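Local structure of cGAS/DncV-like nucleotidyltransferase in E. coli homolog (6E0O) at residues A33-F38 / V42-Q47; I27-A32 / S130-A135. The protein synthesises cyclic dinucleotide second messengers, probably including 3',3'-c-di-AMP, from nucleoside triphosphates as part of a CBASS antiphage defence system. All blocks are in the same frame, centred on the assembly; numbering follows the deposited sequence.

Contact 1: A33-F38 / V42-Q47. With nucleotides of chain B.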
ATOM      1  N   ALA A  33       9.986   2.995  21.417  1.00 12.20           N
ATOM      2  CA  ALA A  33      10.897   4.106  21.159  1.00 12.75           C
ATOM      3  C   ALA A  33      10.132   5.400  20.903  1.00 12.59           C
ATOM      4  O   ALA A  33      10.514   6.468  21.394  1.00 14.09           O
ATOM      5  CB  ALA A  33      11.804   3.756  19.980  1.00 13.44           C
ATOM      6  N   LEU A  34       9.041   5.327  20.138  1.00 12.83           N
ATOM      7  CA  LEU A  34       8.281   6.530  19.826  1.00 12.96           C
ATOM      8  C   LEU A  34       7.509   7.033  21.039  1.00 13.36           C
ATOM      9  O   LEU A  34       7.459   8.243  21.288  1.00 14.06           O
ATOM     10  CB  LEU A  34       7.346   6.260  18.650  1.00 13.39           C
ATOM     11  CG  LEU A  34       8.048   5.899  17.343  1.00 12.26           C
ATOM     12  CD1 LEU A  34       7.008   5.510  16.293  1.00 13.35           C
ATOM     13  CD2 LEU A  34       8.923   7.027  16.835  1.00 12.99           C
ATOM     14  N   ARG A  35       6.906   6.127  21.811  1.00 13.35           N
ATOM     15  CA  ARG A  35       6.153   6.556  22.986  1.00 14.39           C
ATOM     16  C   ARG A  35       7.061   7.225  24.007  1.00 15.17           C
ATOM     17  O   ARG A  35       6.621   8.120  24.739  1.00 15.70           O
ATOM     18  CB  ARG A  35       5.437   5.370  23.631  1.00 15.58           C
ATOM     19  CG  ARG A  35       4.358   4.725  22.783  1.00 16.75           C
ATOM     20  CD  ARG A  35       3.134   5.598  22.640  1.00 16.30           C
ATOM     21  NE  ARG A  35       2.190   4.988  21.705  1.00 14.65           N
ATOM     22  CZ  ARG A  35       1.169   5.628  21.147  1.00 13.77           C
ATOM     23  NH1 ARG A  35       0.939   6.895  21.441  1.00 14.55           N
ATOM     24  NH2 ARG A  35       0.384   5.000  20.282  1.00 14.48           N
ATOM     25  N   ALA A  36       8.326   6.802  24.089  1.00 14.39           N
ATOM     26  CA  ALA A  36       9.239   7.406  25.056  1.00 15.43           C
ATOM     27  C   ALA A  36       9.375   8.906  24.835  1.00 16.53           C
ATOM     28  O   ALA A  36       9.570   9.660  25.793  1.00 19.41           O
ATOM     29  CB  ALA A  36      10.609   6.731  24.989  1.00 17.08           C
ATOM     30  N   LYS A  37       9.266   9.361  23.592  1.00 15.40           N
ATOM     31  CA  LYS A  37       9.338  10.788  23.303  1.00 14.92           C
ATOM     32  C   LYS A  37       7.973  11.456  23.219  1.00 14.99           C
ATOM     33  O   LYS A  37       7.803  12.569  23.728  1.00 17.38           O
ATOM     34  CB  LYS A  37      10.107  11.043  22.002  1.00 16.31           C
ATOM     35  CG  LYS A  37      10.246  12.531  21.695  1.00 17.89           C
ATOM     36  CD  LYS A  37      11.229  12.841  20.563  1.00 19.06           C
ATOM     37  CE  LYS A  37      12.675  12.509  20.909  1.00 20.22           C
ATOM     38  NZ  LYS A  37      13.252  13.333  22.012  1.00 21.70           N
ATOM     39  N   PHE A  38       6.995  10.800  22.599  1.00 14.21           N
ATOM     40  CA  PHE A  38       5.748  11.456  22.236  1.00 13.95           C
ATOM     41  C   PHE A  38       4.573  11.106  23.137  1.00 14.58           C
ATOM     42  O   PHE A  38       3.545  11.795  23.074  1.00 15.98           O
ATOM     43  CB  PHE A  38       5.388  11.115  20.789  1.00 14.76           C
ATOM     44  CG  PHE A  38       6.365  11.658  19.788  1.00 14.72           C
ATOM     45  CD1 PHE A  38       6.363  12.998  19.461  1.00 16.55           C
ATOM     46  CD2 PHE A  38       7.287  10.830  19.182  1.00 15.08           C
ATOM     47  CE1 PHE A  38       7.260  13.497  18.538  1.00 17.35           C
ATOM     48  CE2 PHE A  38       8.187  11.326  18.262  1.00 15.83           C
ATOM     49  CZ  PHE A  38       8.172  12.655  17.941  1.00 16.35           C
ATOM     50  N   VAL A  42       0.555  10.982  19.977  1.00 12.60           N
ATOM     51  CA  VAL A  42       0.495  10.364  18.660  1.00 12.30           C
ATOM     52  C   VAL A  42      -0.452   9.174  18.673  1.00 12.06           C
ATOM     53  O   VAL A  42      -0.638   8.512  19.697  1.00 13.53           O
ATOM     54  CB  VAL A  42       1.891   9.914  18.167  1.00 12.05           C
ATOM     55  CG1 VAL A  42       2.810  11.106  18.026  1.00 13.76           C
ATOM     56  CG2 VAL A  42       2.502   8.872  19.111  1.00 13.06           C
ATOM     57  N   THR A  43      -1.036   8.903  17.510  1.00 12.28           N
ATOM     58  CA  THR A  43      -1.686   7.629  17.228  1.00 11.11           C
ATOM     59  C   THR A  43      -0.731   6.837  16.345  1.00 11.20           C
ATOM     60  O   THR A  43      -0.236   7.360  15.344  1.00 13.10           O
ATOM     61  CB  THR A  43      -2.998   7.841  16.470  1.00 12.13           C
ATOM     62  OG1 THR A  43      -3.926   8.567  17.280  1.00 13.24           O
ATOM     63  CG2 THR A  43      -3.641   6.515  16.082  1.00 13.33           C
ATOM     64  N   ILE A  44      -0.465   5.589  16.714  1.00 11.42           N
ATOM     65  CA  ILE A  44       0.366   4.694  15.915  1.00 10.94           C
ATOM     66  C   ILE A  44      -0.546   3.641  15.302  1.00 11.93           C
ATOM     67  O   ILE A  44      -1.377   3.052  15.998  1.00 12.86           O
ATOM     68  CB  ILE A  44       1.503   4.077  16.753  1.00 12.69           C
ATOM     69  CG1 ILE A  44       2.498   5.177  17.164  1.00 14.32           C
ATOM     70  CG2 ILE A  44       2.194   2.981  15.969  1.00 14.44           C
ATOM     71  CD1 ILE A  44       3.535   4.748  18.198  1.00 16.76           C
ATOM     72  N   PHE A  45      -0.408   3.432  13.995  1.00 11.76           N
ATOM     73  CA  PHE A  45      -1.230   2.469  13.275  1.00 11.85           C
ATOM     74  C   PHE A  45      -0.462   2.012  12.049  1.00 12.33           C
ATOM     75  O   PHE A  45       0.584   2.563  11.714  1.00 13.05           O
ATOM     76  CB  PHE A  45      -2.603   3.044  12.935  1.00 13.12           C
ATOM     77  CG  PHE A  45      -2.590   4.161  11.928  1.00 12.34           C
ATOM     78  CD1 PHE A  45      -2.456   5.488  12.322  1.00 14.76           C
ATOM     79  CD2 PHE A  45      -2.765   3.886  10.583  1.00 12.73           C
ATOM     80  CE1 PHE A  45      -2.484   6.520  11.383  1.00 15.58           C
ATOM     81  CE2 PHE A  45      -2.793   4.900   9.641  1.00 13.90           C
ATOM     82  CZ  PHE A  45      -2.653   6.218  10.037  1.00 15.36           C
ATOM     83  N   LEU A  46      -0.978   0.981  11.387  1.00 12.48           N
ATOM     84  CA  LEU A  46      -0.322   0.448  10.208  1.00 11.81           C
ATOM     85  C   LEU A  46      -1.017   0.920   8.938  1.00 12.08           C
ATOM     86  O   LEU A  46      -2.233   1.123   8.897  1.00 13.10           O
ATOM     87  CB  LEU A  46      -0.324  -1.083  10.218  1.00 13.64           C
ATOM     88  CG  LEU A  46       0.326  -1.755  11.423  1.00 13.88           C
ATOM     89  CD1 LEU A  46       0.364  -3.279  11.206  1.00 17.87           C
ATOM     90  CD2 LEU A  46       1.719  -1.193  11.701  1.00 15.67           C
ATOM     91  N   GLN A  47      -0.230   1.039   7.877  1.00 12.31           N
ATOM     92  CA  GLN A  47      -0.792   1.158   6.541  1.00 11.51           C
ATOM     93  C   GLN A  47      -0.028   0.220   5.615  1.00 12.28           C
ATOM     94  O   GLN A  47       0.816  -0.563   6.064  1.00 13.39           O
ATOM     95  CB  GLN A  47      -0.716   2.599   6.062  1.00 12.80           C
ATOM     96  CG  GLN A  47       0.677   3.051   5.777  1.00 15.16           C
ATOM     97  CD  GLN A  47       0.738   4.455   5.254  1.00 20.09           C
ATOM     98  OE1 GLN A  47      -0.235   5.202   5.313  1.00 21.21           O
ATOM     99  NE2 GLN A  47       1.896   4.830   4.737  1.00 25.59           N
TER
ATOM    100  P     A B   2       7.456   4.962  -1.692  1.00 53.75           P
ATOM    101  OP1   A B   2       7.044   6.377  -1.884  1.00 57.70           O
ATOM    102  OP2   A B   2       8.846   4.556  -2.038  1.00 58.92           O
ATOM    103  O5'   A B   2       7.214   4.592  -0.159  1.00 62.49           O
ATOM    104  C5'   A B   2       8.139   4.985   0.852  1.00 66.22           C
ATOM    105  C4'   A B   2       7.484   5.050   2.210  1.00 66.10           C
ATOM    106  O4'   A B   2       6.562   6.171   2.228  1.00 61.45           O
ATOM    107  C3'   A B   2       6.671   3.818   2.597  1.00 67.58           C
ATOM    108  O3'   A B   2       6.768   3.582   4.000  1.00 68.72           O
ATOM    109  C2'   A B   2       5.247   4.216   2.229  1.00 64.35           C
ATOM    110  O2'   A B   2       4.239   3.558   2.970  1.00 65.29           O
ATOM    111  C1'   A B   2       5.251   5.718   2.500  1.00 56.20           C
ATOM    112  N9    A B   2       4.334   6.452   1.628  1.00 37.46           N
ATOM    113  C8    A B   2       4.508   6.734   0.293  1.00 31.71           C
ATOM    114  N7    A B   2       3.519   7.403  -0.242  1.00 24.64           N
ATOM    115  C5    A B   2       2.624   7.563   0.807  1.00 24.58           C
ATOM    116  C6    A B   2       1.362   8.182   0.893  1.00 21.77           C
ATOM    117  N6    A B   2       0.743   8.793  -0.119  1.00 22.77           N
ATOM    118  N1    A B   2       0.764   8.162   2.093  1.00 23.79           N
ATOM    119  C2    A B   2       1.351   7.559   3.125  1.00 23.79           C
ATOM    120  N3    A B   2       2.532   6.943   3.172  1.00 24.49           N
ATOM    121  C4    A B   2       3.119   6.983   1.966  1.00 26.40           C
TER

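Contact 2: I27-A32 / S130-A135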
ATOM      1  N   ILE A  27       7.095  -3.899  15.507  1.00 13.10           N
ATOM      2  CA  ILE A  27       6.071  -2.963  15.967  1.00 12.28           C
ATOM      3  C   ILE A  27       6.252  -2.659  17.453  1.00 12.30           C
ATOM      4  O   ILE A  27       6.194  -1.498  17.878  1.00 13.10           O
ATOM      5  CB  ILE A  27       4.659  -3.484  15.638  1.00 12.87           C
ATOM      6  CG1 ILE A  27       4.456  -3.554  14.121  1.00 13.62           C
ATOM      7  CG2 ILE A  27       3.604  -2.596  16.283  1.00 15.58           C
ATOM      8  CD1 ILE A  27       3.213  -4.294  13.716  1.00 14.97           C
ATOM      9  N   THR A  28       6.485  -3.694  18.263  1.00 12.67           N
ATOM     10  CA  THR A  28       6.655  -3.492  19.699  1.00 14.53           C
ATOM     11  C   THR A  28       7.838  -2.581  19.994  1.00 12.56           C
ATOM     12  O   THR A  28       7.728  -1.627  20.778  1.00 13.27           O
ATOM     13  CB  THR A  28       6.835  -4.846  20.385  1.00 16.82           C
ATOM     14  OG1 THR A  28       5.636  -5.615  20.209  1.00 20.40           O
ATOM     15  CG2 THR A  28       7.144  -4.685  21.878  1.00 20.39           C
ATOM     16  N   GLN A  29       8.993  -2.881  19.404  1.00 12.94           N
ATOM     17  CA  GLN A  29      10.194  -2.121  19.715  1.00 12.88           C
ATOM     18  C   GLN A  29      10.069  -0.683  19.242  1.00 12.57           C
ATOM     19  O   GLN A  29      10.456   0.248  19.956  1.00 13.07           O
ATOM     20  CB  GLN A  29      11.413  -2.772  19.074  1.00 13.18           C
ATOM     21  CG  GLN A  29      11.796  -4.102  19.678  1.00 14.42           C
ATOM     22  CD  GLN A  29      12.968  -4.724  18.953  1.00 14.26           C
ATOM     23  OE1 GLN A  29      13.888  -4.022  18.543  1.00 14.87           O
ATOM     24  NE2 GLN A  29      12.927  -6.035  18.762  1.00 17.12           N
ATOM     25  N   ILE A  30       9.567  -0.485  18.023  1.00 11.97           N
ATOM     26  CA  ILE A  30       9.455   0.862  17.476  1.00 12.01           C
ATOM     27  C   ILE A  30       8.432   1.667  18.260  1.00 11.88           C
ATOM     28  O   ILE A  30       8.651   2.842  18.572  1.00 12.62           O
ATOM     29  CB  ILE A  30       9.163   0.809  15.964  1.00 13.45           C
ATOM     30  CG1 ILE A  30      10.459   0.359  15.276  1.00 17.90           C
ATOM     31  CG2 ILE A  30       8.678   2.149  15.476  1.00 14.53           C
ATOM     32  CD1 ILE A  30      10.292  -0.111  13.883  1.00 18.15           C
ATOM     33  N   THR A  31       7.299   1.050  18.593  1.00 12.13           N
ATOM     34  CA  THR A  31       6.290   1.744  19.379  1.00 12.29           C
ATOM     35  C   THR A  31       6.873   2.247  20.694  1.00 12.68           C
ATOM     36  O   THR A  31       6.654   3.402  21.069  1.00 14.05           O
ATOM     37  CB  THR A  31       5.098   0.820  19.609  1.00 13.33           C
ATOM     38  OG1 THR A  31       4.479   0.522  18.350  1.00 14.60           O
ATOM     39  CG2 THR A  31       4.081   1.462  20.521  1.00 15.92           C
ATOM     40  N   ALA A  32       7.653   1.407  21.386  1.00 12.76           N
ATOM     41  CA  ALA A  32       8.236   1.829  22.659  1.00 13.15           C
ATOM     42  C   ALA A  32       9.158   3.028  22.459  1.00 12.83           C
ATOM     43  O   ALA A  32       9.123   3.989  23.235  1.00 14.48           O
ATOM     44  CB  ALA A  32       8.978   0.662  23.316  1.00 16.52           C
ATOM     45  N   SER A 130      18.024 -10.117  12.793  1.00 14.25           N
ATOM     46  CA  SER A 130      17.621 -11.517  12.823  1.00 15.76           C
ATOM     47  C   SER A 130      16.258 -11.704  13.470  1.00 14.68           C
ATOM     48  O   SER A 130      15.587 -12.708  13.205  1.00 18.51           O
ATOM     49  CB  SER A 130      18.638 -12.345  13.608  1.00 15.42           C
ATOM     50  OG  SER A 130      19.918 -12.270  13.025  1.00 16.10           O
ATOM     51  N   ASN A 131      15.849 -10.774  14.339  1.00 15.41           N
ATOM     52  CA  ASN A 131      14.627 -10.936  15.115  1.00 16.64           C
ATOM     53  C   ASN A 131      13.530  -9.927  14.804  1.00 14.00           C
ATOM     54  O   ASN A 131      12.466  -9.981  15.437  1.00 15.42           O
ATOM     55  CB  ASN A 131      14.951 -10.888  16.614  1.00 22.00           C
ATOM     56  CG  ASN A 131      15.808 -12.044  17.058  1.00 26.81           C
ATOM     57  OD1 ASN A 131      15.600 -13.183  16.637  1.00 30.49           O
ATOM     58  ND2 ASN A 131      16.791 -11.760  17.896  1.00 32.41           N
ATOM     59  N   ARG A 132      13.734  -9.020  13.856  1.00 13.71           N
ATOM     60  CA  ARG A 132      12.683  -8.069  13.536  1.00 13.05           C
ATOM     61  C   ARG A 132      12.798  -7.654  12.081  1.00 13.06           C
ATOM     62  O   ARG A 132      13.900  -7.532  11.544  1.00 13.22           O
ATOM     63  CB  ARG A 132      12.688  -6.852  14.470  1.00 16.88           C
ATOM     64  CG  ARG A 132      13.742  -5.839  14.194  1.00 17.86           C
ATOM     65  CD  ARG A 132      13.649  -4.575  15.130  1.00 15.85           C
ATOM     66  NE  ARG A 132      14.691  -3.700  14.634  1.00 14.18           N
ATOM     67  CZ  ARG A 132      15.804  -3.378  15.268  1.00 14.25           C
ATOM     68  NH1 ARG A 132      16.002  -3.746  16.525  1.00 14.41           N
ATOM     69  NH2 ARG A 132      16.698  -2.642  14.635  1.00 15.35           N
ATOM     70  N   ILE A 133      11.642  -7.448  11.452  1.00 12.39           N
ATOM     71  CA  ILE A 133      11.620  -6.929  10.096  1.00 12.43           C
ATOM     72  C   ILE A 133      12.038  -5.464  10.105  1.00 12.27           C
ATOM     73  O   ILE A 133      12.001  -4.777  11.130  1.00 12.63           O
ATOM     74  CB  ILE A 133      10.248  -7.108   9.424  1.00 13.14           C
ATOM     75  CG1 ILE A 133       9.172  -6.359  10.200  1.00 12.80           C
ATOM     76  CG2 ILE A 133       9.921  -8.590   9.295  1.00 13.23           C
ATOM     77  CD1 ILE A 133       7.793  -6.439   9.547  1.00 13.27           C
ATOM     78  N   THR A 134      12.419  -4.976   8.928  1.00 12.04           N
ATOM     79  CA  THR A 134      12.608  -3.555   8.711  1.00 13.08           C
ATOM     80  C   THR A 134      11.266  -2.841   8.730  1.00 12.99           C
ATOM     81  O   THR A 134      10.242  -3.371   8.285  1.00 13.06           O
ATOM     82  CB  THR A 134      13.308  -3.349   7.372  1.00 13.55           C
ATOM     83  OG1 THR A 134      14.632  -3.887   7.465  1.00 15.02           O
ATOM     84  CG2 THR A 134      13.370  -1.892   6.995  1.00 14.39           C
ATOM     85  N   ALA A 135      11.285  -1.622   9.243  1.00 12.89           N
ATOM     86  CA  ALA A 135      10.089  -0.810   9.334  1.00 13.73           C
ATOM     87  C   ALA A 135      10.354   0.562   8.747  1.00 13.75           C
ATOM     88  O   ALA A 135      11.439   1.125   8.921  1.00 15.98           O
ATOM     89  CB  ALA A 135       9.630  -0.641  10.787  1.00 15.21           C
TER

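Contact 1: A33-F38 / V42-Q47
L34, R35 and F38 at the C-terminal end of helix 21-38 pack on V42 and I44 of strand 42-47 in a helix-turn-strand unit of the nucleotidyltransferase fold. A short turn reverses the chain, leaving the two segments nearly antiparallel (170° between their directions) with axes 10.1 Å apart. The strand pairs antiparallel with strand 62-68 and carries Q47 to the nucleotide.

Apolar packing starts beside the turn, where V42 CG1 lies 3.8 Å from F38 CB. It touches the base of the phenylalanine side chain, because the ring itself leads away from the strand. M66 of strand 62-68 meets both residues, and K37 CG sits over one face of the F38 ring. Farther from the turn, L34 CD1 and I44 CD1 meet at 4.0 Å, methyl against methyl; L34 also packs on L109 of helix 98-113.

R35 closes the outer side. A bend at chi2 (-71°) folds its chain down to the strand, and R35 NH1 donates to V42 O at 2.9 Å. The carbonyl is approached from above its plane rather than along a lone pair, and the N-H...O angle is 154°. G39 O in the turn accepts from the same nitrogen, so one guanidinium nitrogen bridges the turn and the first strand residue. I44 CD1 covers a face of this guanidinium, 3.8 Å from R35 NE, giving the charged group an apolar floor.

At the other end of the strand, backbone bonding to D63 and packing on P171 help place Q47, which reaches the adenosine nucleotide of chain B with its chain extended beyond CG. Q47 NE2 makes a weak hydrogen bond to O2' of A2 of chain B at 3.2 Å and lies 2.7 Å from N3 of the same nucleotide.

Contact 2: I27-A32 / S130-A135
Q29 and I30, neighbours on helix 21-38, meet R132 and A135 in the segment that leads into strand 135-147 of the nucleotidyltransferase domain. I30 faces strand 62-68 of the central sheet, while Q29 reaches the loop before strand 135-147.

The CB of I27, the first residue, points away from the 130-135 segment, but its carbonyl oxygen is used twice within the helix. T31 N and T31 OG1 reach it from opposite faces of the carbonyl plane, with T31 OG1 2.7 Å from I27 O.

Q29 makes the polar half of the contact. Its extended chain brings Q29 OE1 to R132 NH1 at 2.9 Å, with an N-H...O angle of 139°, well short of straight. The amide stands almost perpendicular to the guanidinium (88°), and OE1 arrives near an edge of that group while remaining tilted from its plane. Q29 OE1 also lies 3.5 Å from R132 CD, so the glutamine leans on the aliphatic part of the arginine as well as its charged end. Extended from CG to NE, the R132 chain carries the guanidinium across to Q29. At its far end NH2 donates to N127 O, while F113 of helix 98-113 packs against both Q29 and R132.

I30 supplies the apolar half. I30 CD1 approaches A135 CB at 3.2 Å, tighter than ordinary van der Waals contact, so the exact separation is doubtful. I64 of strand 62-68 touches both side chains. A135 immediately precedes D136, probably a magnesium ligand, as inferred from a near-identical protein.

Two of the partners of the buried R132 guanidinium are neutral oxygens, Q29 OE1 and N127 O. The negative ends of these dipoles would probably help to stabilise its positive charge, and two donors on separate nitrogens would limit its rotation.

From the N terminus, helix 21-38 first supplies residues 27-32 to contact 2 and then 33-38 to contact 1. Contact 1 closes at once, after a turn of three residues, when the chain returns as strand 42-47. Contact 2 closes much later, once strand 62-68, helix 98-113 and the 117-126 hairpin have been laid down, so contact 1 is nested inside its loop. Together they fix one helix to two parts of the central sheet: strand 42-47 and the entrance to strand 135-147. With centres 12 Å apart, they also touch directly, L46 CD1 packing on I27 CD1 and I44 CD1 on T31 CG2.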